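Local coordinates for arginine decarboxylase, A207R protein (Paramecium bursaria Chlorella virus 1, PDB 2NVA) that catalyses the pyridoxal 5'-phosphate-dependent decarboxylation of arginine to agmatine, at the interface of chains A and B. Residues are numbered along the deposited sequence; one frame, centred on the assembly and turned at random. Chains: chain A/B, arginine decarboxylase, A207R protein.

The interface of chains A and B. Residues chain A 93, 113-114, 116, 155; chain B 271-272, 274.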
loop_
_atom_site.group_PDB
_atom_site.type_symbol
_atom_site.label_atom_id
_atom_site.label_comp_id
_atom_site.label_asym_id
_atom_site.label_seq_id
_atom_site.Cartn_x
_atom_site.Cartn_y
_atom_site.Cartn_z
ATOM N N MET A 93 14.064 5.864 -15.176
ATOM C CA MET A 93 12.884 6.346 -15.918
ATOM C C MET A 93 12.316 7.596 -15.246
ATOM O O MET A 93 11.629 7.512 -14.225
ATOM C CB MET A 93 11.822 5.245 -16.010
ATOM C CG MET A 93 12.260 4.056 -16.843
ATOM S SD MET A 93 12.268 4.484 -18.599
ATOM C CE MET A 93 12.876 2.959 -19.334
ATOM N N ASP A 113 18.898 3.311 -18.651
ATOM C CA ASP A 113 19.047 1.950 -19.163
ATOM C C ASP A 113 18.344 1.746 -20.513
ATOM O O ASP A 113 18.154 0.609 -20.944
ATOM C CB ASP A 113 18.583 0.907 -18.129
ATOM C CG ASP A 113 17.083 1.032 -17.762
ATOM O OD1 ASP A 113 16.283 1.597 -18.558
ATOM O OD2 ASP A 113 16.721 0.551 -16.660
ATOM N N SER A 114 17.970 2.851 -21.165
ATOM C CA SER A 114 17.254 2.791 -22.442
ATOM C C SER A 114 17.635 3.925 -23.390
ATOM O O SER A 114 18.064 5.000 -22.958
ATOM C CB SER A 114 15.737 2.838 -22.201
ATOM O OG SER A 114 15.342 4.087 -21.650
ATOM N N PHE A 116 15.476 5.533 -25.294
ATOM C CA PHE A 116 14.441 6.568 -25.167
ATOM C C PHE A 116 14.698 7.530 -24.016
ATOM O O PHE A 116 14.333 8.714 -24.087
ATOM C CB PHE A 116 13.055 5.945 -25.048
ATOM C CG PHE A 116 12.573 5.361 -26.333
ATOM C CD1 PHE A 116 12.064 6.184 -27.340
ATOM C CD2 PHE A 116 12.674 3.994 -26.565
ATOM C CE1 PHE A 116 11.638 5.659 -28.532
ATOM C CE2 PHE A 116 12.237 3.446 -27.770
ATOM C CZ PHE A 116 11.726 4.288 -28.763
ATOM N N GLU A 155 23.157 -5.084 -24.825
ATOM C CA GLU A 155 22.851 -3.741 -25.300
ATOM C C GLU A 155 23.766 -2.662 -24.722
ATOM O O GLU A 155 23.587 -1.485 -25.032
ATOM C CB GLU A 155 21.393 -3.393 -25.053
ATOM C CG GLU A 155 20.965 -3.690 -23.667
ATOM C CD GLU A 155 19.498 -3.395 -23.380
ATOM O OE1 GLU A 155 18.769 -2.873 -24.267
ATOM O OE2 GLU A 155 19.081 -3.681 -22.243
ATOM N N LYS B 271 10.047 4.520 -21.903
ATOM C CA LYS B 271 9.880 3.480 -22.914
ATOM C C LYS B 271 11.212 2.775 -23.147
ATOM O O LYS B 271 12.269 3.396 -23.056
ATOM C CB LYS B 271 9.373 4.117 -24.218
ATOM C CG LYS B 271 9.008 3.115 -25.327
ATOM C CD LYS B 271 8.484 3.856 -26.571
ATOM C CE LYS B 271 8.260 2.883 -27.743
ATOM N NZ LYS B 271 7.786 3.611 -28.963
ATOM N N ARG B 272 11.148 1.480 -23.442
ATOM C CA ARG B 272 12.332 0.676 -23.721
ATOM C C ARG B 272 11.819 -0.422 -24.634
ATOM O O ARG B 272 10.840 -1.097 -24.286
ATOM C CB ARG B 272 12.862 0.098 -22.395
ATOM C CG ARG B 272 14.267 -0.487 -22.435
ATOM C CD ARG B 272 14.760 -0.750 -21.016
ATOM N NE ARG B 272 13.805 -1.571 -20.280
ATOM C CZ ARG B 272 13.546 -1.459 -18.975
ATOM N NH1 ARG B 272 14.175 -0.556 -18.217
ATOM N NH2 ARG B 272 12.671 -2.277 -18.422
ATOM N N ARG B 274 13.015 -3.892 -26.498
ATOM C CA ARG B 274 14.101 -4.855 -26.493
ATOM C C ARG B 274 13.623 -6.136 -27.122
ATOM O O ARG B 274 12.665 -6.744 -26.649
ATOM C CB ARG B 274 14.598 -5.112 -25.062
ATOM C CG ARG B 274 15.312 -3.900 -24.464
ATOM C CD ARG B 274 16.051 -4.226 -23.168
ATOM N NE ARG B 274 15.179 -4.454 -22.033
ATOM C CZ ARG B 274 15.595 -4.462 -20.772
ATOM N NH1 ARG B 274 16.870 -4.203 -20.475
ATOM N NH2 ARG B 274 14.732 -4.693 -19.809
#
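B:Arg274 reaches across to A:Glu155 with its terminal nitrogen NH1, which donates to the carboxylate oxygen OE2 at 2.9 Å in a nearly straight salt bridge. The bond enters on the syn lone pair of OE2 and lies in the guanidinium plane, with the two flat groups 31° apart. A bend at chi3 (-72°) turns the guanidinium toward the acid, while CD of the arginine lies in front of the carboxylate, between OE1 and OE2. A second salt bridge joins NH1 of B:Arg272 to OD1 of A:Asp113 at 3.0 Å. Here the donor keeps OD1 in its own plane but meets the carboxylate from above, the planes being 69° apart; OD2 is nearly as near to NH1, but the N-H does not point at it. NE of B:Arg272 lies over one face of the B:Arg274 guanidinium, toward its rim, with the two groups tilted rather than stacked; the neighbouring acids would be expected to ease the closeness of the two charges. CG of B:Arg272 lies 3.6 Å from CB of A:Ser114. Farther along, B:Lys271 runs fully extended across one face of the A:Phe116 ring, its CD over the middle of the ring, 3.9 Å from the centroid, in a CH-pi contact. The carbonyl O of B:Lys271 faces CB of A:Phe116 and accepts a weak hydrogen bond from OG of A:Ser114 (3.4 Å), while the methyl CE of A:Met93 packs nearby. Strand 262-274 of one subunit is thus held by paired charges and an aromatic face against the start of helix 115-124, the loop before it and the 3-10 helix 153-155; this patch, with its two-fold twin, contributes to joining the subunits of the crystal dimer.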